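Local atomic coordinates of heme-binding protein A (Haemophilus parasuis 29755, PDB entry 3TPA), a protein that probably binds glutathione as the solute-binding protein of a bacterial uptake system, although it is named for heme binding. Residues 308-313 / 481-487; 301-306 / 365-371; 213-218 / 507-512; 201-207 / 219-225. The protein carries 1 engineered substitution. All coordinates share one frame. Residues are numbered along the deposited sequence.

Contact 1 of 4, residues 308-313 / 481-487; sequences GGGTVA and FAHSINY
Strand 310-312 runs antiparallel to strand 481-487 at the edge of a six-stranded mixed sheet in this family 5 solute-binding protein; the axes approach to 4.6 Å, N-to-C directions at 151°. Thr311 and His483 are the hydrogen-bonded pair, Thr311 N to His483 O and His483 N to Thr311 O both 2.9 Å, flanked by the non-hydrogen-bonded pairs Gly310-Ser484 and Val312-Ala482. Bonds Ile485 N to Gly309 O, 3.1 Å, and Ala313 N to Phe481 O, 3.0 Å, extend the ladder. Gly309 centres an inverse gamma turn. Phe481 and Ala482 form a classic bulge opposite Ala272 of strand 261-276. Thr311 (chi1 p) and His483 (chi1 m) share one face, where strand 261-276 takes their polar ends: Thr311 OG1 hydrogen-bonds to Glu267 OE2 and His483 ND1 to Asn270 O. Thr311 CG2 lies 3.6 Å from Ile485 CD1, and Ala313 CB makes a CH-pi contact over the His483 ring, 3.7 Å from its centroid. One water accepts from Tyr487 OH at 2.5 Å and donates to Gly308 O at 3.3 Å.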
loop_
_atom_site.group_PDB
_atom_site.type_symbol
_atom_site.label_atom_id
_atom_site.label_comp_id
_atom_site.label_asym_id
_atom_site.label_seq_id
_atom_site.Cartn_x
_atom_site.Cartn_y
_atom_site.Cartn_z
ATOM N N GLY A 308 2.632 -6.074 -20.270
ATOM C CA GLY A 308 3.040 -7.247 -19.518
ATOM C C GLY A 308 3.031 -7.056 -18.009
ATOM O O GLY A 308 2.977 -8.026 -17.252
ATOM N N GLY A 309 3.093 -5.803 -17.565
ATOM C CA GLY A 309 3.187 -5.507 -16.142
ATOM C C GLY A 309 1.849 -5.331 -15.461
ATOM O O GLY A 309 1.652 -4.397 -14.683
ATOM N N GLY A 310 0.921 -6.239 -15.732
ATOM C CA GLY A 310 -0.409 -6.136 -15.154
ATOM C C GLY A 310 -1.182 -7.408 -15.365
ATOM O O GLY A 310 -0.833 -8.206 -16.221
ATOM N N THR A 311 -2.229 -7.609 -14.569
ATOM C CA THR A 311 -3.091 -8.762 -14.747
ATOM C C THR A 311 -4.541 -8.353 -14.715
ATOM O O THR A 311 -4.914 -7.420 -14.008
ATOM C CB THR A 311 -2.888 -9.795 -13.641
ATOM O OG1 THR A 311 -3.350 -9.246 -12.410
ATOM C CG2 THR A 311 -1.425 -10.143 -13.502
ATOM N N VAL A 312 -5.358 -9.072 -15.475
ATOM C CA VAL A 312 -6.793 -8.827 -15.517
ATOM C C VAL A 312 -7.414 -9.079 -14.141
ATOM O O VAL A 312 -7.185 -10.122 -13.543
ATOM C CB VAL A 312 -7.471 -9.730 -16.580
ATOM C CG1 VAL A 312 -8.980 -9.710 -16.427
ATOM C CG2 VAL A 312 -7.084 -9.282 -17.973
ATOM N N ALA A 313 -8.182 -8.116 -13.635
ATOM C CA ALA A 313 -8.861 -8.270 -12.331
ATOM C C ALA A 313 -10.207 -8.983 -12.478
ATOM O O ALA A 313 -10.998 -8.661 -13.369
ATOM C CB ALA A 313 -9.068 -6.920 -11.670
ATOM N N PHE A 481 -10.784 -3.761 -13.892
ATOM C CA PHE A 481 -10.100 -4.390 -15.022
ATOM C C PHE A 481 -8.645 -4.848 -14.808
ATOM O O PHE A 481 -8.185 -5.740 -15.510
ATOM C CB PHE A 481 -10.231 -3.544 -16.304
ATOM C CG PHE A 481 -9.579 -2.178 -16.222
ATOM C CD1 PHE A 481 -8.209 -2.033 -16.411
ATOM C CD2 PHE A 481 -10.353 -1.035 -15.997
ATOM C CE1 PHE A 481 -7.603 -0.778 -16.349
ATOM C CE2 PHE A 481 -9.761 0.235 -15.940
ATOM C CZ PHE A 481 -8.374 0.358 -16.111
ATOM N N ALA A 482 -7.914 -4.261 -13.862
ATOM C CA ALA A 482 -6.514 -4.657 -13.702
ATOM C C ALA A 482 -5.964 -4.491 -12.300
ATOM O O ALA A 482 -6.398 -3.618 -11.529
ATOM C CB ALA A 482 -5.632 -3.890 -14.677
ATOM N N HIS A 483 -5.011 -5.351 -11.979
ATOM C CA HIS A 483 -4.082 -5.096 -10.900
ATOM C C HIS A 483 -2.715 -4.899 -11.551
ATOM O O HIS A 483 -2.398 -5.548 -12.546
ATOM C CB HIS A 483 -3.999 -6.293 -9.954
ATOM C CG HIS A 483 -5.335 -6.822 -9.520
ATOM N ND1 HIS A 483 -6.177 -6.111 -8.704
ATOM C CD2 HIS A 483 -5.954 -7.990 -9.790
ATOM C CE1 HIS A 483 -7.271 -6.825 -8.474
ATOM N NE2 HIS A 483 -7.158 -7.969 -9.117
ATOM N N SER A 484 -1.898 -4.004 -11.014
ATOM C CA SER A 484 -0.565 -3.851 -11.599
ATOM C C SER A 484 0.308 -4.980 -11.068
ATOM O O SER A 484 -0.038 -5.628 -10.072
ATOM C CB SER A 484 0.038 -2.494 -11.241
ATOM O OG SER A 484 0.498 -2.501 -9.895
ATOM N N ILE A 485 1.419 -5.237 -11.750
ATOM C CA ILE A 485 2.411 -6.177 -11.247
ATOM C C ILE A 485 3.638 -5.435 -10.740
ATOM O O ILE A 485 4.143 -4.542 -11.411
ATOM C CB ILE A 485 2.859 -7.163 -12.327
ATOM C CG1 ILE A 485 1.731 -8.138 -12.651
ATOM C CG2 ILE A 485 4.095 -7.930 -11.851
ATOM C CD1 ILE A 485 2.023 -9.071 -13.805
ATOM N N ASN A 486 4.120 -5.796 -9.554
ATOM C CA ASN A 486 5.351 -5.201 -9.049
ATOM C C ASN A 486 6.532 -6.085 -9.393
ATOM O O ASN A 486 6.445 -7.313 -9.312
ATOM C CB ASN A 486 5.290 -5.004 -7.533
ATOM C CG ASN A 486 4.361 -3.864 -7.126
ATOM O OD1 ASN A 486 4.357 -2.795 -7.742
ATOM N ND2 ASN A 486 3.584 -4.087 -6.076
ATOM N N TYR A 487 7.640 -5.456 -9.753
ATOM C CA TYR A 487 8.853 -6.191 -10.078
ATOM C C TYR A 487 9.987 -5.841 -9.146
ATOM O O TYR A 487 10.199 -4.680 -8.824
ATOM C CB TYR A 487 9.292 -5.880 -11.508
ATOM C CG TYR A 487 8.319 -6.335 -12.558
ATOM C CD1 TYR A 487 8.185 -7.679 -12.859
ATOM C CD2 TYR A 487 7.530 -5.423 -13.241
ATOM C CE1 TYR A 487 7.288 -8.112 -13.819
ATOM C CE2 TYR A 487 6.621 -5.849 -14.218
ATOM C CZ TYR A 487 6.520 -7.194 -14.504
ATOM O OH TYR A 487 5.632 -7.643 -15.456
HETATM O O HOH W 1 5.139 -10.073 -15.900
#

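Contact 2 of 4, residues 301-306 / 365-371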
loop_
_atom_site.group_PDB
_atom_site.type_symbol
_atom_site.label_atom_id
_atom_site.label_comp_id
_atom_site.label_asym_id
_atom_site.label_seq_id
_atom_site.Cartn_x
_atom_site.Cartn_y
_atom_site.Cartn_z
ATOM N N ILE A 301 -7.212 -4.167 -22.805
ATOM C CA ILE A 301 -6.706 -3.050 -22.004
ATOM C C ILE A 301 -5.392 -3.403 -21.324
ATOM O O ILE A 301 -4.399 -2.696 -21.454
ATOM C CB ILE A 301 -7.736 -2.616 -20.937
ATOM C CG1 ILE A 301 -8.978 -2.074 -21.632
ATOM C CG2 ILE A 301 -7.151 -1.564 -19.993
ATOM C CD1 ILE A 301 -10.132 -1.778 -20.695
ATOM N N VAL A 302 -5.390 -4.513 -20.607
ATOM C CA VAL A 302 -4.199 -4.933 -19.887
ATOM C C VAL A 302 -3.062 -5.158 -20.861
ATOM O O VAL A 302 -1.947 -4.721 -20.623
ATOM C CB VAL A 302 -4.453 -6.231 -19.089
ATOM C CG1 VAL A 302 -3.151 -6.771 -18.525
ATOM C CG2 VAL A 302 -5.460 -5.974 -17.978
ATOM N N ASP A 303 -3.356 -5.831 -21.970
ATOM C CA ASP A 303 -2.339 -6.086 -23.000
ATOM C C ASP A 303 -1.748 -4.808 -23.572
ATOM O O ASP A 303 -0.528 -4.661 -23.625
ATOM C CB ASP A 303 -2.908 -6.961 -24.115
ATOM C CG ASP A 303 -2.933 -8.434 -23.737
ATOM O OD1 ASP A 303 -2.313 -8.789 -22.713
ATOM O OD2 ASP A 303 -3.551 -9.238 -24.460
ATOM N N ALA A 304 -2.610 -3.886 -24.002
ATOM C CA ALA A 304 -2.152 -2.613 -24.565
ATOM C C ALA A 304 -1.522 -1.662 -23.550
ATOM O O ALA A 304 -0.511 -1.018 -23.832
ATOM C CB ALA A 304 -3.298 -1.912 -25.262
ATOM N N VAL A 305 -2.130 -1.558 -22.376
ATOM C CA VAL A 305 -1.723 -0.551 -21.401
ATOM C C VAL A 305 -0.521 -0.938 -20.522
ATOM O O VAL A 305 0.374 -0.129 -20.313
ATOM C CB VAL A 305 -2.904 -0.162 -20.511
ATOM C CG1 VAL A 305 -2.446 0.737 -19.356
ATOM C CG2 VAL A 305 -3.981 0.511 -21.351
ATOM N N TYR A 306 -0.505 -2.166 -20.006
ATOM C CA TYR A 306 0.506 -2.540 -19.008
ATOM C C TYR A 306 1.749 -3.206 -19.586
ATOM O O TYR A 306 2.701 -3.487 -18.864
ATOM C CB TYR A 306 -0.100 -3.417 -17.906
ATOM C CG TYR A 306 -1.160 -2.704 -17.088
ATOM C CD1 TYR A 306 -0.882 -2.202 -15.822
ATOM C CD2 TYR A 306 -2.446 -2.550 -17.585
ATOM C CE1 TYR A 306 -1.872 -1.545 -15.079
ATOM C CE2 TYR A 306 -3.419 -1.905 -16.870
ATOM C CZ TYR A 306 -3.140 -1.406 -15.618
ATOM O OH TYR A 306 -4.148 -0.765 -14.918
ATOM N N ASN A 365 -2.294 2.402 -12.965
ATOM C CA ASN A 365 -2.598 2.512 -14.405
ATOM C C ASN A 365 -1.647 3.462 -15.137
ATOM O O ASN A 365 -1.807 4.681 -15.066
ATOM C CB ASN A 365 -4.073 2.921 -14.635
ATOM C CG ASN A 365 -4.500 2.766 -16.086
ATOM O OD1 ASN A 365 -3.655 2.753 -16.981
ATOM N ND2 ASN A 365 -5.813 2.642 -16.330
ATOM N N PRO A 366 -0.655 2.901 -15.854
ATOM C CA PRO A 366 0.379 3.684 -16.546
ATOM C C PRO A 366 -0.087 4.374 -17.830
ATOM O O PRO A 366 0.698 5.110 -18.438
ATOM C CB PRO A 366 1.432 2.628 -16.898
ATOM C CG PRO A 366 0.651 1.381 -17.063
ATOM C CD PRO A 366 -0.442 1.451 -16.019
ATOM N N ASN A 367 -1.331 4.150 -18.236
ATOM C CA ASN A 367 -1.851 4.796 -19.439
ATOM C C ASN A 367 -3.373 4.897 -19.444
ATOM O O ASN A 367 -4.027 4.208 -20.207
ATOM C CB ASN A 367 -1.384 4.049 -20.690
ATOM C CG ASN A 367 -1.498 4.882 -21.939
ATOM O OD1 ASN A 367 -2.186 5.895 -21.960
ATOM N ND2 ASN A 367 -0.808 4.464 -22.990
ATOM N N PRO A 368 -3.934 5.779 -18.594
ATOM C CA PRO A 368 -5.383 5.994 -18.539
ATOM C C PRO A 368 -5.925 6.448 -19.893
ATOM O O PRO A 368 -7.038 6.066 -20.249
ATOM C CB PRO A 368 -5.534 7.122 -17.508
ATOM C CG PRO A 368 -4.277 7.111 -16.718
ATOM C CD PRO A 368 -3.209 6.634 -17.636
ATOM N N ARG A 369 -5.150 7.238 -20.640
ATOM C CA ARG A 369 -5.600 7.750 -21.931
ATOM C C ARG A 369 -5.900 6.610 -22.894
ATOM O O ARG A 369 -6.940 6.589 -23.545
ATOM C CB ARG A 369 -4.557 8.706 -22.528
ATOM C CG ARG A 369 -4.859 9.204 -23.944
ATOM C CD ARG A 369 -6.035 10.168 -24.002
ATOM N NE ARG A 369 -5.912 11.268 -23.051
ATOM C CZ ARG A 369 -6.734 12.313 -23.023
ATOM N NH1 ARG A 369 -6.574 13.268 -22.122
ATOM N NH2 ARG A 369 -7.721 12.401 -23.901
ATOM N N ARG A 370 -4.983 5.655 -22.979
ATOM C CA ARG A 370 -5.195 4.513 -23.872
ATOM C C ARG A 370 -6.305 3.597 -23.371
ATOM O O ARG A 370 -7.064 3.052 -24.164
ATOM C CB ARG A 370 -3.911 3.710 -24.094
ATOM C CG ARG A 370 -4.121 2.509 -25.024
ATOM C CD ARG A 370 -4.284 2.954 -26.478
ATOM N NE ARG A 370 -4.382 1.831 -27.407
ATOM C CZ ARG A 370 -3.359 1.061 -27.773
ATOM N NH1 ARG A 370 -2.142 1.272 -27.284
ATOM N NH2 ARG A 370 -3.553 0.070 -28.629
ATOM N N THR A 371 -6.384 3.413 -22.057
ATOM C CA THR A 371 -7.506 2.715 -21.444
ATOM C C THR A 371 -8.805 3.356 -21.944
ATOM O O THR A 371 -9.675 2.692 -22.495
ATOM C CB THR A 371 -7.460 2.829 -19.898
ATOM O OG1 THR A 371 -6.216 2.322 -19.401
ATOM C CG2 THR A 371 -8.615 2.051 -19.259
HETATM O O HOH W 2 0.821 1.990 -23.108
HETATM O O HOH W 3 0.158 -0.402 -26.478
#
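Here the last turns of helix 298-306 meet the capped N-terminus of helix 368-381, two helices packed beside the six-stranded sheet. No direct hydrogen bond joins the segments; Val305 lies at the centre. With chi1 at t it places CG1 3.3 Å from Asn365 OD1 and 3.7 Å from Asn367 CB, while CG2 lies 3.5 Å from Thr371 OG1. The surface receiving it is held by its own polar network. Asn365 (t) accepts from Asn367 N through OD1 at 3.0 Å, an Asx turn, and its ND2 donates to Thr371 OG1 at 3.1 Å. Thr371 OG1 (m) donates a hydrogen bond to Asn367 O at 3.0 Å. Asn367 is the N-cap, its OD1 taking Arg370 N at 3.0 Å. Tyr306 (m) lays a ring face against Pro366, CE1 to CD 3.5 Å, and its OH hydrogen-bonds to Ser364 O. One turn earlier, Ile301 CG2 meets Thr371 CG2 at 4.0 Å; Ile301 also packs on Ile374 and Ile375 of helix 368-381. At the exposed edge Arg370 curls over Ala304, whose CB sits over the guanidinium face, 3.9 Å from CZ. A water bridges this pair, 2.8 Å from Ala304 O and 3.0 Å from Arg370 NH1.

Contact 3 of 4, residues 213-218 / 507-512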
loop_
_atom_site.group_PDB
_atom_site.type_symbol
_atom_site.label_atom_id
_atom_site.label_comp_id
_atom_site.label_asym_id
_atom_site.label_seq_id
_atom_site.Cartn_x
_atom_site.Cartn_y
_atom_site.Cartn_z
ATOM N N LYS A 213 16.735 -10.845 16.606
ATOM C CA LYS A 213 16.439 -12.019 15.780
ATOM C C LYS A 213 17.718 -12.757 15.364
ATOM O O LYS A 213 17.659 -13.791 14.699
ATOM C CB LYS A 213 15.691 -11.606 14.500
ATOM C CG LYS A 213 14.175 -11.603 14.571
ATOM C CD LYS A 213 13.587 -11.130 13.239
ATOM C CE LYS A 213 12.478 -12.038 12.751
ATOM N NZ LYS A 213 11.504 -12.314 13.834
ATOM N N GLY A 214 18.869 -12.214 15.749
ATOM C CA GLY A 214 20.147 -12.720 15.281
ATOM C C GLY A 214 20.689 -11.812 14.196
ATOM O O GLY A 214 19.922 -11.258 13.411
ATOM N N LYS A 215 22.008 -11.656 14.156
ATOM C CA LYS A 215 22.669 -10.759 13.215
ATOM C C LYS A 215 22.426 -11.134 11.749
ATOM O O LYS A 215 22.435 -12.308 11.396
ATOM C CB LYS A 215 24.169 -10.730 13.502
ATOM C CG LYS A 215 25.006 -10.342 12.308
ATOM C CD LYS A 215 26.474 -10.619 12.546
ATOM C CE LYS A 215 27.171 -9.356 12.987
ATOM N NZ LYS A 215 26.987 -8.262 11.993
ATOM N N ALA A 216 22.213 -10.124 10.908
ATOM C CA ALA A 216 21.968 -10.315 9.477
ATOM C C ALA A 216 23.161 -10.941 8.768
ATOM O O ALA A 216 24.302 -10.791 9.200
ATOM C CB ALA A 216 21.629 -8.997 8.814
ATOM N N ASP A 217 22.893 -11.625 7.659
ATOM C CA ASP A 217 23.960 -12.291 6.916
ATOM C C ASP A 217 24.835 -11.286 6.196
ATOM O O ASP A 217 26.027 -11.514 6.029
ATOM C CB ASP A 217 23.395 -13.325 5.938
ATOM C CG ASP A 217 22.616 -14.428 6.639
ATOM O OD1 ASP A 217 23.227 -15.186 7.424
ATOM O OD2 ASP A 217 21.395 -14.543 6.401
ATOM N N ILE A 218 24.249 -10.166 5.775
ATOM C CA ILE A 218 25.001 -9.145 5.039
ATOM C C ILE A 218 25.584 -8.061 5.946
ATOM O O ILE A 218 24.859 -7.406 6.699
ATOM C CB ILE A 218 24.143 -8.479 3.951
ATOM C CG1 ILE A 218 23.690 -9.519 2.934
ATOM C CG2 ILE A 218 24.924 -7.376 3.250
ATOM C CD1 ILE A 218 22.574 -9.038 2.043
ATOM N N PHE A 507 16.252 -6.220 3.593
ATOM C CA PHE A 507 17.446 -6.991 3.278
ATOM C C PHE A 507 17.911 -7.910 4.405
ATOM O O PHE A 507 18.874 -8.655 4.243
ATOM C CB PHE A 507 18.551 -6.073 2.749
ATOM C CG PHE A 507 18.145 -5.326 1.504
ATOM C CD1 PHE A 507 17.950 -6.006 0.306
ATOM C CD2 PHE A 507 17.927 -3.964 1.535
ATOM C CE1 PHE A 507 17.563 -5.336 -0.838
ATOM C CE2 PHE A 507 17.534 -3.283 0.396
ATOM C CZ PHE A 507 17.349 -3.973 -0.797
ATOM N N TYR A 508 17.208 -7.885 5.537
ATOM C CA TYR A 508 17.442 -8.881 6.578
ATOM C C TYR A 508 17.055 -10.243 6.031
ATOM O O TYR A 508 16.077 -10.362 5.308
ATOM C CB TYR A 508 16.618 -8.589 7.837
ATOM C CG TYR A 508 16.937 -9.553 8.962
ATOM C CD1 TYR A 508 18.151 -9.465 9.657
ATOM C CD2 TYR A 508 16.052 -10.568 9.309
ATOM C CE1 TYR A 508 18.456 -10.347 10.680
ATOM C CE2 TYR A 508 16.349 -11.456 10.328
ATOM C CZ TYR A 508 17.555 -11.337 11.007
ATOM O OH TYR A 508 17.853 -12.214 12.019
ATOM N N GLY A 509 17.811 -11.277 6.375
ATOM C CA GLY A 509 17.522 -12.603 5.851
ATOM C C GLY A 509 18.092 -12.844 4.456
ATOM O O GLY A 509 18.046 -13.959 3.943
ATOM N N VAL A 510 18.633 -11.800 3.838
ATOM C CA VAL A 510 19.223 -11.926 2.503
ATOM C C VAL A 510 20.729 -12.214 2.580
ATOM O O VAL A 510 21.433 -11.698 3.455
ATOM C CB VAL A 510 18.981 -10.664 1.647
ATOM C CG1 VAL A 510 19.731 -10.749 0.319
ATOM C CG2 VAL A 510 17.493 -10.451 1.402
ATOM N N SER A 511 21.211 -13.034 1.648
ATOM C CA SER A 511 22.623 -13.400 1.591
ATOM C C SER A 511 23.175 -13.292 0.172
ATOM O O SER A 511 22.408 -13.260 -0.791
ATOM C CB SER A 511 22.836 -14.816 2.139
ATOM O OG SER A 511 22.052 -15.760 1.438
ATOM N N LEU A 512 24.504 -13.259 0.065
ATOM C CA LEU A 512 25.207 -13.050 -1.198
ATOM C C LEU A 512 26.146 -14.211 -1.597
ATOM O O LEU A 512 27.066 -14.562 -0.858
ATOM C CB LEU A 512 26.017 -11.748 -1.120
ATOM C CG LEU A 512 25.246 -10.464 -0.784
ATOM C CD1 LEU A 512 26.195 -9.356 -0.389
ATOM C CD2 LEU A 512 24.367 -10.020 -1.948
HETATM O O HOH W 4 20.019 -12.753 7.887
HETATM O O HOH W 5 21.053 -10.174 5.775
#
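Ile218 forms the apolar centre, pointing toward segment 507-512: its CD1 lies 3.7 Å from Val510 CG1 and its CG1 4.1 Å from Leu512 CG. Further along, Ala216 CB rests 3.6 Å from Tyr508 CD1. The tyrosine, with chi1 at t, swings its ring back toward the loop although its CA-to-CB bond points away, and Tyr508 OH donates to Gly214 O at 2.7 Å, the one direct hydrogen bond between the segments. Two waters fill the gap between the backbones. One donates to Phe507 O (3.1 Å) and Val510 O (2.8 Å) and accepts from Ile218 N (3.2 Å); the other donates to Asp217 OD2 (2.7 Å) and accepts from Asp217 N (3.1 Å). The positive phi of Gly509 suits the third position of the type II turn Phe507-Val510. Thus the loop linking strands 202-207 and 220-225 is joined to the chain's C-terminal end. Ile218 and Val510 both rest on Leu10 of strand 9-14, while Phe507 reaches Leu221 and Phe223 of strand 220-225.

Contact 4 of 4, residues 201-207 / 219-225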
loop_
_atom_site.group_PDB
_atom_site.type_symbol
_atom_site.label_atom_id
_atom_site.label_comp_id
_atom_site.label_asym_id
_atom_site.label_seq_id
_atom_site.Cartn_x
_atom_site.Cartn_y
_atom_site.Cartn_z
ATOM N N HIS A 201 25.090 11.079 -2.981
ATOM C CA HIS A 201 24.611 10.091 -3.936
ATOM C C HIS A 201 24.554 8.673 -3.339
ATOM O O HIS A 201 24.436 7.697 -4.082
ATOM C CB HIS A 201 25.463 10.115 -5.221
ATOM C CG HIS A 201 25.688 11.490 -5.782
ATOM N ND1 HIS A 201 24.796 12.102 -6.636
ATOM C CD2 HIS A 201 26.714 12.359 -5.621
ATOM C CE1 HIS A 201 25.257 13.295 -6.971
ATOM N NE2 HIS A 201 26.419 13.476 -6.371
ATOM N N ALA A 202 24.629 8.558 -2.010
ATOM C CA ALA A 202 24.571 7.241 -1.370
ATOM C C ALA A 202 24.085 7.214 0.095
ATOM O O ALA A 202 24.335 8.140 0.870
ATOM C CB ALA A 202 25.916 6.538 -1.482
ATOM N N VAL A 203 23.396 6.135 0.464
ATOM C CA VAL A 203 23.045 5.889 1.868
ATOM C C VAL A 203 23.677 4.568 2.326
ATOM O O VAL A 203 23.479 3.535 1.702
ATOM C CB VAL A 203 21.526 5.868 2.100
ATOM C CG1 VAL A 203 21.224 5.881 3.574
ATOM C CG2 VAL A 203 20.849 7.057 1.431
ATOM N N ARG A 204 24.448 4.606 3.410
ATOM C CA ARG A 204 25.208 3.433 3.841
ATOM C C ARG A 204 24.771 2.845 5.182
ATOM O O ARG A 204 24.478 3.583 6.125
ATOM C CB ARG A 204 26.702 3.774 3.900
ATOM C CG ARG A 204 27.368 3.870 2.537
ATOM C CD ARG A 204 28.879 4.104 2.678
ATOM N NE ARG A 204 29.599 3.823 1.438
ATOM C CZ ARG A 204 29.658 4.656 0.406
ATOM N NH1 ARG A 204 29.036 5.823 0.461
ATOM N NH2 ARG A 204 30.335 4.320 -0.681
ATOM N N TYR A 205 24.749 1.516 5.269
ATOM C CA TYR A 205 24.334 0.823 6.490
ATOM C C TYR A 205 25.299 -0.285 6.845
ATOM O O TYR A 205 25.965 -0.838 5.977
ATOM C CB TYR A 205 22.943 0.181 6.347
ATOM C CG TYR A 205 21.876 1.111 5.851
ATOM C CD1 TYR A 205 20.935 1.660 6.716
ATOM C CD2 TYR A 205 21.806 1.437 4.516
ATOM C CE1 TYR A 205 19.951 2.527 6.248
ATOM C CE2 TYR A 205 20.834 2.298 4.039
ATOM C CZ TYR A 205 19.909 2.836 4.903
ATOM O OH TYR A 205 18.959 3.690 4.405
ATOM N N THR A 206 25.325 -0.618 8.131
ATOM C CA THR A 206 26.088 -1.747 8.647
ATOM C C THR A 206 25.192 -2.662 9.460
ATOM O O THR A 206 24.270 -2.198 10.124
ATOM C CB THR A 206 27.214 -1.258 9.567
ATOM O OG1 THR A 206 28.129 -0.453 8.811
ATOM C CG2 THR A 206 27.956 -2.443 10.166
ATOM N N ALA A 207 25.459 -3.962 9.429
ATOM C CA ALA A 207 24.650 -4.902 10.196
ATOM C C ALA A 207 24.735 -4.640 11.700
ATOM O O ALA A 207 25.799 -4.327 12.236
ATOM C CB ALA A 207 25.057 -6.339 9.888
ATOM N N GLU A 219 26.891 -7.850 5.848
ATOM C CA GLU A 219 27.570 -6.912 6.734
ATOM C C GLU A 219 27.412 -5.439 6.366
ATOM O O GLU A 219 27.415 -4.582 7.243
ATOM C CB GLU A 219 29.060 -7.264 6.843
ATOM C CG GLU A 219 29.330 -8.406 7.802
ATOM C CD GLU A 219 29.201 -7.981 9.254
ATOM O OE1 GLU A 219 28.963 -8.858 10.111
ATOM O OE2 GLU A 219 29.349 -6.771 9.540
ATOM N N ARG A 220 27.317 -5.126 5.075
ATOM C CA ARG A 220 27.198 -3.727 4.632
ATOM C C ARG A 220 26.196 -3.559 3.486
ATOM O O ARG A 220 26.155 -4.340 2.527
ATOM C CB ARG A 220 28.545 -3.150 4.163
ATOM C CG ARG A 220 29.233 -2.168 5.120
ATOM C CD ARG A 220 30.753 -2.371 5.113
ATOM N NE ARG A 220 31.129 -3.767 5.306
ATOM C CZ ARG A 220 32.279 -4.313 4.947
ATOM N NH1 ARG A 220 32.477 -5.593 5.200
ATOM N NH2 ARG A 220 33.233 -3.597 4.348
ATOM N N LEU A 221 25.422 -2.496 3.598
ATOM C CA LEU A 221 24.368 -2.187 2.665
ATOM C C LEU A 221 24.684 -0.824 2.062
ATOM O O LEU A 221 24.875 0.153 2.791
ATOM C CB LEU A 221 23.043 -2.112 3.424
ATOM C CG LEU A 221 21.812 -2.911 3.015
ATOM C CD1 LEU A 221 22.116 -4.394 2.810
ATOM C CD2 LEU A 221 20.732 -2.713 4.097
ATOM N N ILE A 222 24.756 -0.752 0.735
ATOM C CA ILE A 222 24.896 0.539 0.077
ATOM C C ILE A 222 23.694 0.827 -0.808
ATOM O O ILE A 222 23.426 0.084 -1.751
ATOM C CB ILE A 222 26.170 0.623 -0.783
ATOM C CG1 ILE A 222 27.403 0.297 0.057
ATOM C CG2 ILE A 222 26.302 2.006 -1.398
ATOM C CD1 ILE A 222 28.681 0.193 -0.752
ATOM N N PHE A 223 22.974 1.905 -0.502
ATOM C CA PHE A 223 21.948 2.417 -1.405
ATOM C C PHE A 223 22.582 3.460 -2.335
ATOM O O PHE A 223 22.860 4.582 -1.908
ATOM C CB PHE A 223 20.808 3.077 -0.633
ATOM C CG PHE A 223 19.874 2.108 0.078
ATOM C CD1 PHE A 223 18.571 2.479 0.354
ATOM C CD2 PHE A 223 20.309 0.857 0.480
ATOM C CE1 PHE A 223 17.701 1.605 1.016
ATOM C CE2 PHE A 223 19.457 -0.018 1.141
ATOM C CZ PHE A 223 18.148 0.359 1.408
ATOM N N SER A 224 22.802 3.092 -3.596
ATOM C CA SER A 224 23.439 3.991 -4.554
ATOM C C SER A 224 22.425 4.665 -5.472
ATOM O O SER A 224 21.735 4.002 -6.241
ATOM C CB SER A 224 24.472 3.237 -5.392
ATOM O OG SER A 224 24.955 4.048 -6.453
ATOM N N ILE A 225 22.335 5.989 -5.393
ATOM C CA ILE A 225 21.374 6.709 -6.230
ATOM C C ILE A 225 21.827 6.681 -7.688
ATOM O O ILE A 225 22.885 7.208 -8.043
ATOM C CB ILE A 225 21.156 8.174 -5.794
ATOM C CG1 ILE A 225 20.414 8.244 -4.460
ATOM C CG2 ILE A 225 20.346 8.927 -6.838
ATOM C CD1 ILE A 225 21.231 7.791 -3.275
HETATM O O HOH W 6 25.488 7.258 -6.769
HETATM O O HOH W 7 28.265 -5.293 11.679
#
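Six backbone hydrogen bonds tie strands 202-207 and 220-225 into an antiparallel pair within a five-stranded mixed sheet. The hydrogen-bonded pairs are Val203-Phe223, with Phe223 N to Val203 O at 2.8 Å, and Tyr205-Leu221, with Tyr205 N to Leu221 O at 2.8 Å. Ile225 N to His201 O and Ala207 N to Glu219 O, each 3.0 Å, finish the ladder. Glu219 is also salt-bridged to Lys215 through OE1, and a water donates both to Glu219 OE2 at 2.8 Å and to Ala207 O at 2.7 Å. Between the rungs CA-H...O contacts fill in, such as Ala202 CA to Phe223 O at 3.2 Å. Ala202, Arg204, Thr206, Arg220, Ile222 and Ser224 lie on the more exposed face. The other carries Val203, Tyr205, Leu221 and Phe223 and is buried: helix 36-39 packs on it, Tyr205 OH hydrogen-bonds to Ala34 O, and Tyr205 CB lies 3.7 Å from Leu221 CB. The edge of Tyr205 addresses the face of Phe223, centroids 5.0 Å apart and planes at 52°, with Tyr205 CE2 3.9 Å from Phe223 CD2.

The four contacts fall into two groups. Contacts 1 and 2 have centres 10 Å apart and share an interior: Phe481 CZ lies 3.4 Å from Asn365 ND2 and 3.6 Å from Thr371 CG2, and helix 298-306 is followed in the chain by strand 310-312. Contacts 3 and 4, centres 14 Å apart, meet where Phe507 CE2 lies 3.8 Å from Phe223 CZ; the loop of contact 3 connects the two strands of contact 4. Between the groups, contact 1 is about 31 Å from both contacts 3 and 4, centre to centre, consistent with the separate lobes of a periplasmic binding protein. Along the chain, contact 3 encloses contacts 1 and 2. No ligand is among these atoms to place the pocket.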